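Local structure of DUF2179 domain-containing protein (Eubacterium ventriosum, 3HLU) at the interface of chains A and B. The protein is of unknown function but belongs to the YitT family of bacterial membrane proteins, this chain being its C-terminal part with the DUF2179 domain. Sequence-based numbering; all coordinates share one arbitrary frame. Chains: chain A/B, uncharacterized protein DUF2179.

Contact 1: the interface of chains A and B. Residues chain A 63, 66-67, 70-71; chain B 41-42.
B:Tyr42 lays one face of its ring against the aliphatic stem of A:Lys67, near the end of helix 56-67 in the partner's DUF2179 domain. The two chains are copies related by a two-fold axis, although the structure alone does not prove that this pair forms in the cell. Among the apolar contacts, A:Lys67 CG sits 3.8 Å above the ring plane, displaced toward the rim, and is nearest to CZ, the carbon that carries the phenol hydroxyl. The lysine side chain and the tyrosine cross obliquely. Lysine suits this place because its long methylene chain, extended beyond CG, can cover an aromatic face and run on past B:Ala41 O. At ring atom CE1, A:Pro71 CB approaches to 4.0 Å, a compact pyrrolidine beside the same tyrosine. With an alanine in place of B:Tyr42, the stem of A:Lys67 and the ring of A:Pro71 would probably lose their shared packing surface, leaving a gap beside the helix end. The small methyl of B:Ala41 packs against the same helix, one residue back, its CB lying 3.6 Å from A:Leu66 CB. The leucine touches through CB, with CD1 a more distant neighbour of B:Ala41 CA.

The carbonyl B:Ala41 O also faces A:Arg63, whose guanidinium NE is 3.4 Å away, a near approach and not a hydrogen bond. CG of this arginine stands anti to the backbone N (chi1 -158°), which carries the chain past that carbonyl.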
loop_
_atom_site.group_PDB
_atom_site.type_symbol
_atom_site.label_atom_id
_atom_site.label_comp_id
_atom_site.label_asym_id
_atom_site.label_seq_id
_atom_site.Cartn_x
_atom_site.Cartn_y
_atom_site.Cartn_z
ATOM N N ARG A 63 9.950 -11.571 0.768
ATOM C CA ARG A 63 8.734 -12.355 0.741
ATOM C C ARG A 63 8.787 -13.562 1.680
ATOM O O ARG A 63 7.822 -13.875 2.368
ATOM C CB ARG A 63 8.459 -12.821 -0.676
ATOM C CG ARG A 63 7.027 -13.157 -0.864
ATOM C CD ARG A 63 6.814 -13.985 -2.084
ATOM N NE ARG A 63 5.424 -13.892 -2.490
ATOM C CZ ARG A 63 5.023 -13.981 -3.751
ATOM N NH1 ARG A 63 5.930 -14.168 -4.711
ATOM N NH2 ARG A 63 3.727 -13.869 -4.050
ATOM N N LEU A 66 8.365 -12.614 5.131
ATOM C CA LEU A 66 6.983 -12.307 5.466
ATOM C C LEU A 66 6.274 -13.556 5.943
ATOM O O LEU A 66 5.594 -13.553 6.974
ATOM C CB LEU A 66 6.255 -11.768 4.247
ATOM C CG LEU A 66 6.727 -10.421 3.731
ATOM C CD1 LEU A 66 5.790 -9.879 2.643
ATOM C CD2 LEU A 66 6.838 -9.480 4.921
ATOM N N LYS A 67 6.429 -14.624 5.167
ATOM C CA LYS A 67 5.869 -15.918 5.520
ATOM C C LYS A 67 6.217 -16.233 6.964
ATOM O O LYS A 67 5.423 -16.790 7.718
ATOM C CB LYS A 67 6.418 -16.994 4.589
ATOM C CG LYS A 67 5.928 -16.838 3.145
ATOM C CD LYS A 67 6.644 -17.760 2.159
ATOM C CE LYS A 67 6.403 -17.291 0.734
ATOM N NZ LYS A 67 7.241 -17.980 -0.291
ATOM N N ASP A 70 4.428 -12.569 9.314
ATOM C CA ASP A 70 3.044 -12.175 9.114
ATOM C C ASP A 70 2.586 -12.646 7.741
ATOM O O ASP A 70 2.883 -12.024 6.718
ATOM C CB ASP A 70 2.882 -10.660 9.238
ATOM C CG ASP A 70 1.455 -10.189 8.950
ATOM O OD1 ASP A 70 0.580 -11.038 8.661
ATOM O OD2 ASP A 70 1.202 -8.958 9.009
ATOM N N PRO A 71 1.858 -13.765 7.723
ATOM C CA PRO A 71 1.243 -14.395 6.552
ATOM C C PRO A 71 0.258 -13.480 5.839
ATOM O O PRO A 71 -0.029 -13.684 4.657
ATOM C CB PRO A 71 0.481 -15.571 7.159
ATOM C CG PRO A 71 1.211 -15.883 8.414
ATOM C CD PRO A 71 1.671 -14.567 8.946
ATOM N N ALA B 41 2.587 -12.294 1.178
ATOM C CA ALA B 41 3.564 -13.274 1.641
ATOM C C ALA B 41 3.447 -14.583 0.825
ATOM O O ALA B 41 4.453 -15.207 0.485
ATOM C CB ALA B 41 3.381 -13.537 3.107
ATOM N N TYR B 42 2.211 -14.979 0.501
ATOM C CA TYR B 42 1.932 -16.193 -0.267
ATOM C C TYR B 42 1.211 -15.817 -1.529
ATOM O O TYR B 42 0.500 -14.817 -1.535
ATOM C CB TYR B 42 1.006 -17.120 0.512
ATOM C CG TYR B 42 1.631 -17.745 1.728
ATOM C CD1 TYR B 42 1.366 -17.250 2.996
ATOM C CD2 TYR B 42 2.493 -18.829 1.613
ATOM C CE1 TYR B 42 1.936 -17.817 4.121
ATOM C CE2 TYR B 42 3.081 -19.400 2.736
ATOM C CZ TYR B 42 2.791 -18.895 3.988
ATOM O OH TYR B 42 3.370 -19.453 5.119
#

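Contact 2: the interface of chains A and B. Residues chain A 73-75; chain B 38-41.
The apolar centre is formed by A:Met75 and B:Val39, whose side chains meet obliquely where two short strands pair. Terminal methyl CE of A:Met75 lies 3.4 Å from CG1 of B:Val39. The residue is modelled as selenomethionine, standing in for methionine, whose unbranched, flexible side chain suits this place: it runs extended through chi2 and then bends at chi3, turning its last methyl toward the valine. The valine, branched at CB, is typical of a strand and offers CG1 as a ready apolar surface.

A:Phe74 makes a second apolar patch. Its ring atom CD2 meets the methyl of B:Ala38 at 3.5 Å, the methyl lying off the ring plane, while its CB rests against the backbone of B:Gly40, 3.6 Å from CA. Glycine suits this position in that it adds no side-chain bulk beside the strand pairing. The phenylalanine's CG lies between its backbone N and carbonyl carbon (chi1 61°), a crowded position that directs the ring toward B:Ala38.

Farther out, the backbones of strand 74-77 in chain A and strand 39-40 in chain B form an antiparallel bridge, pairing A:Phe74 with B:Gly40 and A:Met75 with B:Val39. Two hydrogen bonds join the latter pair in both directions. A:Met75 N donates to B:Val39 O at 2.7 Å, and B:Val39 N returns a bond to A:Met75 O at 3.0 Å. Since the backbone makes these links, they impose little demand on side-chain identity; the apolar neighbours add the shape matching. Where strand 39-40 gives way to loop, B:Ala41 N donates to A:Ala73 O at 3.1 Å, fairly straight at the hydrogen, with the donor tilted 34° from the carbonyl plane.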
loop_
_atom_site.group_PDB
_atom_site.type_symbol
_atom_site.label_atom_id
_atom_site.label_comp_id
_atom_site.label_asym_id
_atom_site.label_seq_id
_atom_site.Cartn_x
_atom_site.Cartn_y
_atom_site.Cartn_z
ATOM N N ALA A 73 0.590 -10.134 5.696
ATOM C CA ALA A 73 1.335 -9.042 5.090
ATOM C C ALA A 73 1.320 -9.138 3.570
ATOM O O ALA A 73 1.154 -10.213 2.991
ATOM C CB ALA A 73 2.758 -9.021 5.602
ATOM N N PHE A 74 1.483 -7.993 2.928
ATOM C CA PHE A 74 1.644 -7.969 1.486
ATOM C C PHE A 74 2.458 -6.751 1.053
ATOM O O PHE A 74 2.745 -5.852 1.845
ATOM C CB PHE A 74 0.294 -8.003 0.778
ATOM C CG PHE A 74 -0.580 -6.846 1.111
ATOM C CD1 PHE A 74 -1.308 -6.832 2.289
ATOM C CD2 PHE A 74 -0.663 -5.759 0.266
ATOM C CE1 PHE A 74 -2.110 -5.754 2.610
ATOM C CE2 PHE A 74 -1.469 -4.682 0.580
ATOM C CZ PHE A 74 -2.198 -4.681 1.753
HETATM N N MSE A 75 2.814 -6.742 -0.225
HETATM C CA MSE A 75 3.712 -5.752 -0.780
HETATM C C MSE A 75 3.093 -5.108 -1.988
HETATM O O MSE A 75 2.467 -5.768 -2.800
HETATM C CB MSE A 75 5.020 -6.417 -1.204
HETATM C CG MSE A 75 5.818 -6.969 -0.052
HETATM SE SE MSE A 75 7.444 -7.862 -0.632
HETATM C CE MSE A 75 6.675 -9.554 -1.207
ATOM N N ALA B 38 -1.709 -7.187 -5.352
ATOM C CA ALA B 38 -0.538 -7.032 -4.506
ATOM C C ALA B 38 0.178 -8.372 -4.268
ATOM O O ALA B 38 -0.455 -9.427 -4.251
ATOM C CB ALA B 38 -0.940 -6.383 -3.177
ATOM N N VAL B 39 1.501 -8.313 -4.091
ATOM C CA VAL B 39 2.308 -9.492 -3.806
ATOM C C VAL B 39 2.192 -9.801 -2.323
ATOM O O VAL B 39 2.786 -9.100 -1.493
ATOM C CB VAL B 39 3.810 -9.250 -4.187
ATOM C CG1 VAL B 39 4.702 -10.430 -3.773
ATOM C CG2 VAL B 39 3.952 -8.971 -5.683
ATOM N N GLY B 40 1.423 -10.835 -1.976
ATOM C CA GLY B 40 1.289 -11.227 -0.581
ATOM C C GLY B 40 2.475 -12.043 -0.118
ATOM O O GLY B 40 3.297 -12.451 -0.929
ATOM N N ALA B 41 2.587 -12.294 1.178
ATOM C CA ALA B 41 3.564 -13.274 1.641
ATOM C C ALA B 41 3.447 -14.583 0.825
ATOM O O ALA B 41 4.453 -15.207 0.485
ATOM C CB ALA B 41 3.381 -13.537 3.107
#

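Contact 1 and contact 2 are neighbours, their C-alpha centres about 7 Å apart, and they share B:Ala41. This residue joins two modes of association: its backbone N belongs to the strand pairing of contact 2, whereas its methyl and carbonyl face the helix of contact 1. Strand 39-40 and the loop after it thus run from the partner's strand 74-77 toward the end of its helix 56-67. Two-fold symmetry repeats both contacts with the chains exchanged. Together they could set the relative position of the two domains by combining backbone pairing with side-chain packing, if this dimer also forms in the full-length membrane protein.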